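Local coordinates for Sfrice_029225 (Spodoptera frugiperda, PDB 6I50), which probably acts as a secreted cytokine of the tumour necrosis factor family, assembling as a trimer and binding receptors of the TNF-receptor type, at residues V88-N93 and E97-L102; A35-W40 and V74-L79. All coordinates share one frame; numbering follows the deposited sequence.

Contact 1: V88-N93 and E97-L102; sequences VLHRTN and EGRETL
The imidazole of His90 has the CD methylene of Arg99 over one face, a CH-pi contact with CD 3.9 Å from the ring centroid, and Thr101 OG1 in the ring plane at its edge, 3.4 Å from His90 CD2. The guanidinium of Arg91 is treated alike: Leu102 CD1 sits over the centre of one face, and Glu100 OE1 lies in plane at the edge. Both flat groups belong to a beta hairpin of the TNF-type jelly roll, in which strand 84-92 turns back into the antiparallel strand 100-108. His90 and Thr101 form a non-hydrogen-bonded pair whose side chains share one face of the sheet. Arg91 and Glu100, the next pair, are hydrogen-bonded and occupy the other face: Arg91 N gives to Glu100 O (2.7 Å) and Glu100 N to Arg91 O (2.9 Å). A third backbone bond runs from Leu102 N to Leu89 O (2.9 Å).

Arg99 CG stands anti to its own carbonyl carbon (chi1 -42°), and the chain then runs extended, which carries CD across the imidazole. The polar ends find their partners outside the hairpin segments: Arg99 NH2 makes a salt bridge to Asp34, and His90 ND1 is hydrogen-bonded to Arg138. On the face of the sheet that carries Arg91 and Glu100, the Arg91 chain bends at chi2 and chi3, bringing NE and NH1 round to the single oxygen OE1 of Glu100, while NH2 continues to Asp133 and Phe128 O. With all three nitrogens engaged, the guanidinium is fixed in rotation. Its plane is turned 72° from that of the carboxylate: NE, at 2.8 Å, meets Glu100 OE1 from above the carboxylate plane, whereas NH1, at 2.7 Å, approaches OE1 nearly along its C-O bond.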
loop_
_atom_site.group_PDB
_atom_site.type_symbol
_atom_site.label_atom_id
_atom_site.label_comp_id
_atom_site.label_asym_id
_atom_site.label_seq_id
_atom_site.Cartn_x
_atom_site.Cartn_y
_atom_site.Cartn_z
ATOM N N VAL A 88 9.333 -9.608 7.289
ATOM C CA VAL A 88 9.126 -8.810 8.492
ATOM C C VAL A 88 10.049 -7.601 8.440
ATOM O O VAL A 88 11.173 -7.682 7.934
ATOM C CB VAL A 88 9.373 -9.618 9.786
ATOM C CG1 VAL A 88 8.198 -10.554 10.052
ATOM C CG2 VAL A 88 10.670 -10.392 9.691
ATOM N N LEU A 89 9.563 -6.476 8.957
ATOM C CA LEU A 89 10.353 -5.262 9.088
ATOM C C LEU A 89 10.875 -5.200 10.519
ATOM O O LEU A 89 10.083 -5.105 11.456
ATOM C CB LEU A 89 9.497 -4.036 8.763
ATOM C CG LEU A 89 10.213 -2.696 8.910
ATOM C CD1 LEU A 89 11.330 -2.575 7.883
ATOM C CD2 LEU A 89 9.246 -1.528 8.782
ATOM N N HIS A 90 12.196 -5.270 10.686
ATOM C CA HIS A 90 12.822 -5.307 12.003
ATOM C C HIS A 90 13.402 -3.948 12.366
ATOM O O HIS A 90 14.147 -3.356 11.582
ATOM C CB HIS A 90 13.933 -6.356 12.045
ATOM C CG HIS A 90 13.426 -7.759 12.143
ATOM N ND1 HIS A 90 14.105 -8.835 11.612
ATOM C CD2 HIS A 90 12.307 -8.263 12.715
ATOM C CE1 HIS A 90 13.426 -9.942 11.855
ATOM N NE2 HIS A 90 12.331 -9.623 12.521
ATOM N N ARG A 91 13.087 -3.478 13.568
ATOM C CA ARG A 91 13.626 -2.234 14.097
ATOM C C ARG A 91 14.621 -2.541 15.208
ATOM O O ARG A 91 14.318 -3.304 16.137
ATOM C CB ARG A 91 12.509 -1.331 14.629
ATOM C CG ARG A 91 12.975 0.091 14.926
ATOM C CD ARG A 91 12.962 0.387 16.409
ATOM N NE ARG A 91 11.648 0.167 16.999
ATOM C CZ ARG A 91 10.644 1.039 16.949
ATOM N NH1 ARG A 91 9.481 0.746 17.520
ATOM N NH2 ARG A 91 10.796 2.202 16.327
ATOM N N THR A 92 15.813 -1.963 15.103
ATOM C CA THR A 92 16.833 -2.079 16.129
ATOM C C THR A 92 17.287 -0.680 16.517
ATOM O O THR A 92 17.099 0.287 15.778
ATOM C CB THR A 92 18.036 -2.912 15.657
ATOM O OG1 THR A 92 18.526 -2.388 14.416
ATOM C CG2 THR A 92 17.645 -4.380 15.471
ATOM N N ASN A 93 17.891 -0.584 17.695
ATOM C CA ASN A 93 18.347 0.692 18.222
ATOM C C ASN A 93 19.260 0.383 19.392
ATOM O O ASN A 93 19.107 -0.649 20.048
ATOM C CB ASN A 93 17.161 1.572 18.661
ATOM C CG ASN A 93 17.579 2.977 19.066
ATOM O OD1 ASN A 93 18.264 3.161 20.062
ATOM N ND2 ASN A 93 17.139 3.980 18.302
ATOM N N GLU A 97 17.138 -4.088 23.357
ATOM C CA GLU A 97 17.786 -5.380 23.177
ATOM C C GLU A 97 17.075 -6.155 22.078
ATOM O O GLU A 97 15.852 -6.330 22.125
ATOM C CB GLU A 97 17.769 -6.182 24.481
ATOM C CG GLU A 97 18.581 -5.552 25.603
ATOM C CD GLU A 97 20.017 -6.045 25.641
ATOM O OE1 GLU A 97 20.335 -7.030 24.941
ATOM O OE2 GLU A 97 20.826 -5.452 26.383
ATOM N N GLY A 98 17.838 -6.612 21.088
ATOM C CA GLY A 98 17.267 -7.411 20.020
ATOM C C GLY A 98 16.497 -6.571 19.019
ATOM O O GLY A 98 16.728 -5.369 18.856
ATOM N N ARG A 99 15.559 -7.229 18.338
ATOM C CA ARG A 99 14.783 -6.615 17.270
ATOM C C ARG A 99 13.317 -6.487 17.661
ATOM O O ARG A 99 12.781 -7.315 18.403
ATOM C CB ARG A 99 14.853 -7.437 15.981
ATOM C CG ARG A 99 16.200 -7.984 15.628
ATOM C CD ARG A 99 16.024 -9.167 14.709
ATOM N NE ARG A 99 17.301 -9.706 14.258
ATOM C CZ ARG A 99 17.422 -10.850 13.597
ATOM N NH1 ARG A 99 16.341 -11.571 13.326
ATOM N NH2 ARG A 99 18.619 -11.271 13.216
ATOM N N GLU A 100 12.669 -5.451 17.131
ATOM C CA GLU A 100 11.220 -5.295 17.197
ATOM C C GLU A 100 10.650 -5.466 15.795
ATOM O O GLU A 100 11.188 -4.911 14.833
ATOM C CB GLU A 100 10.820 -3.920 17.744
ATOM C CG GLU A 100 11.034 -3.730 19.230
ATOM C CD GLU A 100 10.657 -2.331 19.693
ATOM O OE1 GLU A 100 10.288 -1.496 18.839
ATOM O OE2 GLU A 100 10.734 -2.060 20.910
ATOM N N THR A 101 9.564 -6.223 15.683
ATOM C CA THR A 101 8.893 -6.428 14.405
ATOM C C THR A 101 7.769 -5.404 14.281
ATOM O O THR A 101 6.818 -5.426 15.069
ATOM C CB THR A 101 8.343 -7.851 14.302
ATOM O OG1 THR A 101 9.414 -8.799 14.457
ATOM C CG2 THR A 101 7.675 -8.059 12.959
ATOM N N LEU A 102 7.885 -4.504 13.305
ATOM C CA LEU A 102 6.924 -3.421 13.139
ATOM C C LEU A 102 5.857 -3.729 12.108
ATOM O O LEU A 102 4.735 -3.226 12.224
ATOM C CB LEU A 102 7.636 -2.127 12.727
ATOM C CG LEU A 102 8.707 -1.626 13.696
ATOM C CD1 LEU A 102 9.146 -0.228 13.294
ATOM C CD2 LEU A 102 8.179 -1.641 15.122
HETATM O O HOH W 1 18.483 -3.258 18.973
#

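Contact 2: A35-W40 and V74-L79; sequences APHDVW and VQIYYL
Ring-face packing comes first: the CD1 methyl of Ile76 sits over the middle of the His37 imidazole, 4.0 Å from the ring centroid and 4° off the ring normal, a well-centred CH-pi contact. The two side chains approach from opposite directions, and the second branch joins in, with Ile76 CG2 3.8 Å from His37 CE1. Ile76 CG1 lies anti to its own carbonyl carbon (chi1 -58°), and with chi2 at -61° this brings CD1 over the imidazole.

Apolar edge contact is the second kind. Trp40 crosses Ile76 at about a right angle and offers the rim of its six-membered ring, CH2 being 3.7 Å from Ile76 CD1, so the same methyl meets one ring over its face and the other at its edge. Here the loop carrying His37, with the start of strand 40-42 at Trp40, packs against strand 68-80 of the TNF jelly roll, and Trp87 of strand 84-92 packs on Ile76 as well.

Polar contacts all lead outside the two segments. His37 NE2 and Tyr78 OH are both hydrogen-bonded to Asn139 OD1, which ties down the imidazole in this buried setting. An alanine at His37 would take away the flat surface under the Ile76 methyl and is likely to open a gap there, costing Asn139 one of its partners. Gln75, whose side chain leaves the other side of the strand, hydrogen-bonds through OE1 to Ser123 OG of the third subunit.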
loop_
_atom_site.group_PDB
_atom_site.type_symbol
_atom_site.label_atom_id
_atom_site.label_comp_id
_atom_site.label_asym_id
_atom_site.label_seq_id
_atom_site.Cartn_x
_atom_site.Cartn_y
_atom_site.Cartn_z
ATOM N N ALA A 35 19.119 -13.453 7.211
ATOM C CA ALA A 35 19.893 -12.331 6.692
ATOM C C ALA A 35 18.956 -11.234 6.194
ATOM O O ALA A 35 17.899 -11.529 5.628
ATOM C CB ALA A 35 20.803 -12.777 5.553
ATOM N N PRO A 36 19.302 -9.967 6.390
ATOM C CA PRO A 36 18.474 -8.893 5.840
ATOM C C PRO A 36 18.674 -8.750 4.341
ATOM O O PRO A 36 19.747 -9.034 3.803
ATOM C CB PRO A 36 18.975 -7.649 6.582
ATOM C CG PRO A 36 20.399 -7.956 6.896
ATOM C CD PRO A 36 20.480 -9.453 7.113
ATOM N N HIS A 37 17.612 -8.316 3.666
ATOM C CA HIS A 37 17.750 -7.881 2.284
ATOM C C HIS A 37 18.756 -6.737 2.229
ATOM O O HIS A 37 18.659 -5.778 3.001
ATOM C CB HIS A 37 16.391 -7.442 1.730
ATOM C CG HIS A 37 15.417 -8.569 1.554
ATOM N ND1 HIS A 37 15.244 -9.219 0.350
ATOM C CD2 HIS A 37 14.569 -9.166 2.427
ATOM C CE1 HIS A 37 14.331 -10.164 0.487
ATOM N NE2 HIS A 37 13.907 -10.155 1.738
ATOM N N ASP A 38 19.755 -6.851 1.345
ATOM C CA ASP A 38 20.824 -5.858 1.370
ATOM C C ASP A 38 21.225 -5.375 -0.020
ATOM O O ASP A 38 22.282 -4.749 -0.165
ATOM C CB ASP A 38 22.055 -6.398 2.111
ATOM C CG ASP A 38 22.630 -7.653 1.475
ATOM O OD1 ASP A 38 22.119 -8.100 0.425
ATOM O OD2 ASP A 38 23.607 -8.196 2.034
ATOM N N VAL A 39 20.415 -5.642 -1.041
ATOM C CA VAL A 39 20.722 -5.182 -2.391
ATOM C C VAL A 39 19.905 -3.925 -2.676
ATOM O O VAL A 39 19.305 -3.786 -3.746
ATOM C CB VAL A 39 20.452 -6.294 -3.423
ATOM C CG1 VAL A 39 21.128 -5.989 -4.750
ATOM C CG2 VAL A 39 20.939 -7.634 -2.885
ATOM N N TRP A 40 19.865 -3.010 -1.709
ATOM C CA TRP A 40 19.162 -1.741 -1.838
ATOM C C TRP A 40 20.097 -0.664 -2.372
ATOM O O TRP A 40 21.316 -0.727 -2.206
ATOM C CB TRP A 40 18.609 -1.262 -0.490
ATOM C CG TRP A 40 17.662 -2.173 0.216
ATOM C CD1 TRP A 40 17.754 -2.600 1.511
ATOM C CD2 TRP A 40 16.454 -2.738 -0.307
ATOM N NE1 TRP A 40 16.683 -3.404 1.822
ATOM C CE2 TRP A 40 15.870 -3.502 0.725
ATOM C CE3 TRP A 40 15.811 -2.674 -1.546
ATOM C CZ2 TRP A 40 14.677 -4.200 0.552
ATOM C CZ3 TRP A 40 14.630 -3.371 -1.714
ATOM C CH2 TRP A 40 14.077 -4.124 -0.675
ATOM N N VAL A 74 7.087 -1.055 2.211
ATOM C CA VAL A 74 8.026 -2.084 1.780
ATOM C C VAL A 74 7.346 -2.958 0.740
ATOM O O VAL A 74 6.181 -3.341 0.904
ATOM C CB VAL A 74 8.502 -2.953 2.965
ATOM C CG1 VAL A 74 9.349 -4.121 2.475
ATOM C CG2 VAL A 74 9.261 -2.123 3.997
ATOM N N GLN A 75 8.077 -3.298 -0.320
ATOM C CA GLN A 75 7.641 -4.329 -1.255
ATOM C C GLN A 75 8.802 -5.265 -1.553
ATOM O O GLN A 75 9.892 -4.814 -1.924
ATOM C CB GLN A 75 7.120 -3.734 -2.563
ATOM C CG GLN A 75 6.699 -4.802 -3.570
ATOM C CD GLN A 75 5.839 -4.234 -4.675
ATOM O OE1 GLN A 75 4.737 -3.743 -4.424
ATOM N NE2 GLN A 75 6.332 -4.305 -5.913
ATOM N N ILE A 76 8.573 -6.562 -1.379
ATOM C CA ILE A 76 9.511 -7.593 -1.807
ATOM C C ILE A 76 8.833 -8.386 -2.911
ATOM O O ILE A 76 7.727 -8.911 -2.722
ATOM C CB ILE A 76 9.936 -8.509 -0.648
ATOM C CG1 ILE A 76 10.576 -7.688 0.485
ATOM C CG2 ILE A 76 10.899 -9.581 -1.143
ATOM C CD1 ILE A 76 11.837 -6.940 0.081
ATOM N N TYR A 77 9.488 -8.470 -4.063
ATOM C CA TYR A 77 8.966 -9.203 -5.213
ATOM C C TYR A 77 9.632 -10.575 -5.220
ATOM O O TYR A 77 10.808 -10.704 -5.564
ATOM C CB TYR A 77 9.240 -8.418 -6.492
ATOM C CG TYR A 77 8.519 -8.885 -7.738
ATOM C CD1 TYR A 77 8.846 -10.088 -8.348
ATOM C CD2 TYR A 77 7.553 -8.087 -8.339
ATOM C CE1 TYR A 77 8.208 -10.501 -9.501
ATOM C CE2 TYR A 77 6.910 -8.494 -9.495
ATOM C CZ TYR A 77 7.245 -9.695 -10.071
ATOM O OH TYR A 77 6.612 -10.105 -11.222
ATOM N N TYR A 78 8.878 -11.603 -4.841
ATOM C CA TYR A 78 9.411 -12.958 -4.807
ATOM C C TYR A 78 9.245 -13.644 -6.153
ATOM O O TYR A 78 8.245 -13.453 -6.850
ATOM C CB TYR A 78 8.714 -13.788 -3.726
ATOM C CG TYR A 78 8.961 -13.289 -2.321
ATOM C CD1 TYR A 78 10.067 -13.709 -1.592
ATOM C CD2 TYR A 78 8.086 -12.392 -1.724
ATOM C CE1 TYR A 78 10.289 -13.244 -0.301
ATOM C CE2 TYR A 78 8.293 -11.930 -0.443
ATOM C CZ TYR A 78 9.394 -12.355 0.264
ATOM O OH TYR A 78 9.584 -11.880 1.544
ATOM N N LEU A 79 10.239 -14.449 -6.511
ATOM C CA LEU A 79 10.166 -15.359 -7.652
ATOM C C LEU A 79 10.680 -16.666 -7.064
ATOM O O LEU A 79 11.885 -16.933 -7.064
ATOM C CB LEU A 79 10.991 -14.871 -8.845
ATOM C CG LEU A 79 10.855 -15.720 -10.113
ATOM C CD1 LEU A 79 9.387 -15.958 -10.423
ATOM C CD2 LEU A 79 11.547 -15.059 -11.292
#

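Contact 1 lies at the surface and contact 2 in the interior, their centres about 16 Å apart. They share no strand, yet 68-80 and 84-92 follow each other in the chain, so the strand that receives the loop in contact 2 leads directly into the hairpin of contact 1. Contact 1 joins sequence neighbours by backbone pairing and charged side chains; contact 2 brings together segments 34 residues apart through methyl and ring packing, without a hydrogen bond between them. Each sets an aliphatic carbon over a histidine face: an arginine methylene in contact 1, an isoleucine methyl in contact 2. Strand 134-139 touches residues of both contacts.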